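Local coordinates for probable translation initiation factor eIF-2B subunit delta (Schizosaccharomyces pombe, PDB 5B04), which forms part of the eIF2B complex, which catalyses the exchange of GDP for GTP on the gamma subunit of initiation factor eIF2, at residues F158-F171 with L201-I215. Sequence-based numbering, arbitrary orientation.
With PO4 (phosphate ion), chain P; PO4 (phosphate ion), chain O.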
loop_
_atom_site.group_PDB
_atom_site.type_symbol
_atom_site.label_atom_id
_atom_site.label_comp_id
_atom_site.label_asym_id
_atom_site.label_seq_id
_atom_site.Cartn_x
_atom_site.Cartn_y
_atom_site.Cartn_z
ATOM N N PHE G 158 22.603 18.735 -20.053
ATOM C CA PHE G 158 21.886 18.012 -21.110
ATOM C C PHE G 158 21.396 16.614 -20.722
ATOM O O PHE G 158 22.032 15.905 -19.941
ATOM C CB PHE G 158 22.752 17.928 -22.377
ATOM C CG PHE G 158 23.984 17.073 -22.237
ATOM C CD1 PHE G 158 25.173 17.615 -21.787
ATOM C CD2 PHE G 158 23.962 15.737 -22.589
ATOM C CE1 PHE G 158 26.309 16.831 -21.675
ATOM C CE2 PHE G 158 25.096 14.953 -22.477
ATOM C CZ PHE G 158 26.268 15.501 -22.017
ATOM N N GLY G 159 20.253 16.237 -21.294
ATOM C CA GLY G 159 19.605 14.969 -21.001
ATOM C C GLY G 159 19.466 14.054 -22.205
ATOM O O GLY G 159 20.108 14.269 -23.234
ATOM N N SER G 160 18.608 13.043 -22.069
ATOM C CA SER G 160 18.519 11.909 -22.997
ATOM C C SER G 160 18.511 12.255 -24.486
ATOM O O SER G 160 19.174 11.588 -25.282
ATOM C CB SER G 160 17.267 11.086 -22.683
ATOM O OG SER G 160 16.091 11.853 -22.872
ATOM N N ASN G 161 17.755 13.281 -24.863
ATOM C CA ASN G 161 17.645 13.662 -26.268
ATOM C C ASN G 161 18.982 14.099 -26.855
ATOM O O ASN G 161 19.401 13.603 -27.901
ATOM C CB ASN G 161 16.613 14.777 -26.440
ATOM C CG ASN G 161 15.384 14.321 -27.202
ATOM O OD1 ASN G 161 15.464 13.445 -28.063
ATOM N ND2 ASN G 161 14.239 14.916 -26.889
ATOM N N GLN G 162 19.650 15.025 -26.174
ATOM C CA GLN G 162 20.937 15.528 -26.637
ATOM C C GLN G 162 22.033 14.486 -26.441
ATOM O O GLN G 162 22.976 14.411 -27.230
ATOM C CB GLN G 162 21.301 16.824 -25.910
ATOM C CG GLN G 162 22.433 17.599 -26.563
ATOM C CD GLN G 162 22.095 18.037 -27.975
ATOM O OE1 GLN G 162 20.972 18.452 -28.258
ATOM N NE2 GLN G 162 23.070 17.943 -28.872
ATOM N N ARG G 163 21.903 13.687 -25.384
ATOM C CA ARG G 163 22.838 12.597 -25.115
ATOM C C ARG G 163 22.898 11.635 -26.292
ATOM O O ARG G 163 23.971 11.174 -26.677
ATOM C CB ARG G 163 22.441 11.839 -23.843
ATOM C CG ARG G 163 22.691 12.610 -22.563
ATOM C CD ARG G 163 21.952 12.032 -21.371
ATOM N NE ARG G 163 22.591 10.840 -20.827
ATOM C CZ ARG G 163 22.125 10.166 -19.781
ATOM N NH1 ARG G 163 21.017 10.570 -19.174
ATOM N NH2 ARG G 163 22.763 9.090 -19.342
ATOM N N CYS G 164 21.734 11.344 -26.863
ATOM C CA CYS G 164 21.638 10.413 -27.978
ATOM C C CYS G 164 22.236 11.003 -29.252
ATOM O O CYS G 164 22.954 10.319 -29.982
ATOM C CB CYS G 164 20.181 10.020 -28.216
ATOM S SG CYS G 164 19.965 8.649 -29.366
ATOM N N ILE G 165 21.936 12.274 -29.512
ATOM C CA ILE G 165 22.449 12.959 -30.694
ATOM C C ILE G 165 23.974 13.019 -30.682
ATOM O O ILE G 165 24.625 12.661 -31.666
ATOM C CB ILE G 165 21.891 14.392 -30.804
ATOM C CG1 ILE G 165 20.376 14.362 -31.011
ATOM C CG2 ILE G 165 22.559 15.140 -31.945
ATOM C CD1 ILE G 165 19.765 15.730 -31.230
ATOM N N ASP G 166 24.535 13.469 -29.565
ATOM C CA ASP G 166 25.984 13.564 -29.417
ATOM C C ASP G 166 26.645 12.192 -29.497
ATOM O O ASP G 166 27.738 12.056 -30.044
ATOM C CB ASP G 166 26.347 14.243 -28.094
ATOM C CG ASP G 166 26.117 15.742 -28.125
ATOM O OD1 ASP G 166 25.175 16.187 -28.814
ATOM O OD2 ASP G 166 26.880 16.475 -27.461
ATOM N N LEU G 167 25.976 11.182 -28.948
ATOM C CA LEU G 167 26.492 9.816 -28.970
ATOM C C LEU G 167 26.646 9.306 -30.396
ATOM O O LEU G 167 27.656 8.695 -30.743
ATOM C CB LEU G 167 25.574 8.878 -28.185
ATOM C CG LEU G 167 25.995 7.408 -28.168
ATOM C CD1 LEU G 167 27.263 7.226 -27.351
ATOM C CD2 LEU G 167 24.877 6.524 -27.640
ATOM N N LEU G 168 25.633 9.563 -31.217
ATOM C CA LEU G 168 25.630 9.101 -32.598
ATOM C C LEU G 168 26.665 9.841 -33.438
ATOM O O LEU G 168 27.466 9.215 -34.130
ATOM C CB LEU G 168 24.236 9.257 -33.205
ATOM C CG LEU G 168 23.199 8.272 -32.660
ATOM C CD1 LEU G 168 21.816 8.560 -33.218
ATOM C CD2 LEU G 168 23.615 6.842 -32.968
ATOM N N LYS G 169 26.650 11.170 -33.366
ATOM C CA LYS G 169 27.596 12.000 -34.110
ATOM C C LYS G 169 29.041 11.670 -33.748
ATOM O O LYS G 169 29.936 11.755 -34.590
ATOM C CB LYS G 169 27.319 13.484 -33.858
ATOM C CG LYS G 169 26.005 13.976 -34.441
ATOM C CD LYS G 169 25.622 15.339 -33.888
ATOM C CE LYS G 169 26.612 16.413 -34.300
ATOM N NZ LYS G 169 26.206 17.755 -33.794
ATOM N N THR G 170 29.260 11.292 -32.493
ATOM C CA THR G 170 30.579 10.867 -32.040
ATOM C C THR G 170 30.955 9.538 -32.684
ATOM O O THR G 170 32.087 9.352 -33.131
ATOM C CB THR G 170 30.635 10.731 -30.504
ATOM O OG1 THR G 170 30.486 12.023 -29.903
ATOM C CG2 THR G 170 31.960 10.125 -30.062
ATOM N N PHE G 171 29.995 8.620 -32.741
ATOM C CA PHE G 171 30.237 7.294 -33.301
ATOM C C PHE G 171 30.493 7.338 -34.803
ATOM O O PHE G 171 31.131 6.440 -35.352
ATOM C CB PHE G 171 29.063 6.362 -32.995
ATOM C CG PHE G 171 29.109 5.767 -31.616
ATOM C CD1 PHE G 171 30.245 5.891 -30.833
ATOM C CD2 PHE G 171 28.022 5.079 -31.105
ATOM C CE1 PHE G 171 30.294 5.344 -29.564
ATOM C CE2 PHE G 171 28.065 4.528 -29.837
ATOM C CZ PHE G 171 29.203 4.661 -29.067
ATOM N N LEU G 201 32.207 4.503 -21.987
ATOM C CA LEU G 201 31.172 5.512 -21.794
ATOM C C LEU G 201 30.202 5.147 -20.674
ATOM O O LEU G 201 29.757 6.015 -19.924
ATOM C CB LEU G 201 30.399 5.735 -23.096
ATOM C CG LEU G 201 31.133 6.520 -24.183
ATOM C CD1 LEU G 201 30.299 6.589 -25.449
ATOM C CD2 LEU G 201 31.477 7.916 -23.691
ATOM N N VAL G 202 29.879 3.863 -20.561
ATOM C CA VAL G 202 28.939 3.409 -19.544
ATOM C C VAL G 202 29.596 3.417 -18.164
ATOM O O VAL G 202 28.916 3.374 -17.139
ATOM C CB VAL G 202 28.398 1.994 -19.860
ATOM C CG1 VAL G 202 29.420 0.930 -19.492
ATOM C CG2 VAL G 202 27.080 1.748 -19.136
ATOM N N SER G 203 30.925 3.488 -18.144
ATOM C CA SER G 203 31.668 3.538 -16.890
ATOM C C SER G 203 31.761 4.969 -16.372
ATOM O O SER G 203 31.981 5.194 -15.182
ATOM C CB SER G 203 33.068 2.946 -17.066
ATOM O OG SER G 203 33.846 3.725 -17.956
ATOM N N THR G 204 31.598 5.934 -17.272
ATOM C CA THR G 204 31.567 7.340 -16.888
ATOM C C THR G 204 30.166 7.713 -16.421
ATOM O O THR G 204 29.996 8.482 -15.474
ATOM C CB THR G 204 31.987 8.263 -18.048
ATOM O OG1 THR G 204 30.982 8.244 -19.069
ATOM C CG2 THR G 204 33.317 7.816 -18.635
ATOM N N ARG G 205 29.167 7.159 -17.100
ATOM C CA ARG G 205 27.771 7.319 -16.711
ATOM C C ARG G 205 26.905 6.257 -17.379
ATOM O O ARG G 205 27.032 6.024 -18.583
ATOM C CB ARG G 205 27.253 8.714 -17.069
ATOM C CG ARG G 205 25.756 8.862 -16.854
ATOM C CD ARG G 205 25.282 10.298 -16.946
ATOM N NE ARG G 205 23.916 10.420 -16.445
ATOM C CZ ARG G 205 23.081 11.400 -16.770
ATOM N NH1 ARG G 205 23.468 12.356 -17.603
ATOM N NH2 ARG G 205 21.856 11.422 -16.262
ATOM N N PRO G 206 26.028 5.606 -16.596
ATOM C CA PRO G 206 25.081 4.604 -17.100
ATOM C C PRO G 206 24.298 5.099 -18.314
ATOM O O PRO G 206 23.834 6.240 -18.329
ATOM C CB PRO G 206 24.152 4.375 -15.907
ATOM C CG PRO G 206 25.012 4.644 -14.724
ATOM C CD PRO G 206 25.937 5.758 -15.133
ATOM N N LEU G 207 24.163 4.240 -19.320
ATOM C CA LEU G 207 23.523 4.609 -20.577
ATOM C C LEU G 207 22.052 4.965 -20.403
ATOM O O LEU G 207 21.322 4.299 -19.671
ATOM C CB LEU G 207 23.656 3.474 -21.591
ATOM C CG LEU G 207 25.071 3.144 -22.066
ATOM C CD1 LEU G 207 25.058 1.909 -22.950
ATOM C CD2 LEU G 207 25.671 4.327 -22.805
ATOM N N SER G 208 21.626 6.022 -21.085
ATOM C CA SER G 208 20.218 6.385 -21.118
ATOM C C SER G 208 19.483 5.412 -22.031
ATOM O O SER G 208 20.106 4.745 -22.857
ATOM C CB SER G 208 20.036 7.825 -21.601
ATOM O OG SER G 208 19.917 7.885 -23.010
ATOM N N ILE G 209 18.166 5.325 -21.875
ATOM C CA ILE G 209 17.356 4.450 -22.718
ATOM C C ILE G 209 17.482 4.855 -24.184
ATOM O O ILE G 209 17.648 4.005 -25.061
ATOM C CB ILE G 209 15.874 4.475 -22.297
ATOM C CG1 ILE G 209 15.690 3.751 -20.963
ATOM C CG2 ILE G 209 15.000 3.831 -23.361
ATOM C CD1 ILE G 209 15.963 2.264 -21.033
ATOM N N SER G 210 17.419 6.159 -24.437
ATOM C CA SER G 210 17.557 6.696 -25.786
ATOM C C SER G 210 18.900 6.320 -26.404
ATOM O O SER G 210 18.987 6.042 -27.599
ATOM C CB SER G 210 17.395 8.217 -25.772
ATOM O OG SER G 210 18.322 8.821 -24.886
ATOM N N MET G 211 19.943 6.313 -25.583
ATOM C CA MET G 211 21.274 5.938 -26.042
ATOM C C MET G 211 21.352 4.441 -26.316
ATOM O O MET G 211 21.903 4.016 -27.331
ATOM C CB MET G 211 22.332 6.346 -25.015
ATOM C CG MET G 211 22.461 7.851 -24.828
ATOM S SD MET G 211 23.421 8.306 -23.371
ATOM C CE MET G 211 25.062 7.786 -23.867
ATOM N N GLY G 212 20.788 3.647 -25.410
ATOM C CA GLY G 212 20.798 2.202 -25.546
ATOM C C GLY G 212 20.030 1.720 -26.761
ATOM O O GLY G 212 20.417 0.745 -27.405
ATOM N N ASN G 213 18.936 2.406 -27.076
ATOM C CA ASN G 213 18.123 2.060 -28.234
ATOM C C ASN G 213 18.810 2.435 -29.541
ATOM O O ASN G 213 18.659 1.748 -30.552
ATOM C CB ASN G 213 16.754 2.735 -28.143
ATOM C CG ASN G 213 15.886 2.144 -27.050
ATOM O OD1 ASN G 213 16.320 1.268 -26.302
ATOM N ND2 ASN G 213 14.651 2.624 -26.950
ATOM N N ALA G 214 19.565 3.529 -29.517
ATOM C CA ALA G 214 20.341 3.946 -30.678
ATOM C C ALA G 214 21.545 3.030 -30.858
ATOM O O ALA G 214 22.092 2.908 -31.954
ATOM C CB ALA G 214 20.785 5.389 -30.535
ATOM N N ILE G 215 21.951 2.390 -29.768
ATOM C CA ILE G 215 23.055 1.441 -29.801
ATOM C C ILE G 215 22.617 0.143 -30.476
ATOM O O ILE G 215 23.326 -0.387 -31.333
ATOM C CB ILE G 215 23.587 1.156 -28.382
ATOM C CG1 ILE G 215 24.514 2.288 -27.935
ATOM C CG2 ILE G 215 24.337 -0.158 -28.335
ATOM C CD1 ILE G 215 25.161 2.056 -26.591
HETATM P P PO4 P . 16.895 12.723 -18.900
HETATM O O1 PO4 P . 15.516 12.578 -18.303
HETATM O O2 PO4 P . 17.560 11.369 -18.976
HETATM O O3 PO4 P . 16.779 13.303 -20.290
HETATM O O4 PO4 P . 17.726 13.643 -18.039
HETATM P P PO4 O . 14.932 15.814 -22.408
HETATM O O1 PO4 O . 13.493 16.242 -22.577
HETATM O O2 PO4 O . 15.300 15.862 -20.945
HETATM O O3 PO4 O . 15.102 14.406 -22.928
HETATM O O4 PO4 O . 15.830 16.748 -23.183
#
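R163 leaves its helix with CG beside the backbone N (chi1 -72°) and bends at chi3, while R205 runs out extended from CG to NE with CG opposite its own N (chi1 172°); the two chains cross at about a right angle and lay one guanidinium flat on the other. This stack sits where helix segments 160-171 and 209-215 cross at -33°, in the helical region that precedes the mostly parallel sheet, whose first strand in the chain is 269-274, in this member of the eIF2B alpha/beta/delta family. The guanidinium centres lie 3.4 Å apart. On the opposite face of the R163 group rests S208 CB, 3.6 Å from CZ, a position that suits a small residue at a helix N-cap. Arginine can stack in this way because its flat faces are weakly hydrated and its N-H groups point outward in the plane: R163 NH1 bonds to the Y432 hydroxyl, and R205 NE forms a salt bridge with E394. A leucine in place of R205 would probably leave E394 without its positive mate and one face of R163 without its flat cover. Further along, L167 spreads its two methyls, CD1 to L201 CD1 at 3.6 Å and CD2 to M211 CB at 3.7 Å, so one branched side chain serves both helices of 201-215. C164 and A214 are small enough to let the backbones approach, CA of C164 lying 4.9 Å from CA of M211. At the helix start, S160 N donates to O3 of phosphate P, a probable crystallisation ion. S210 OG, itself receiving a bond from S208 OG, donates to S160 O at 2.9 Å from above the carbonyl plane, on the face opposite C164 N.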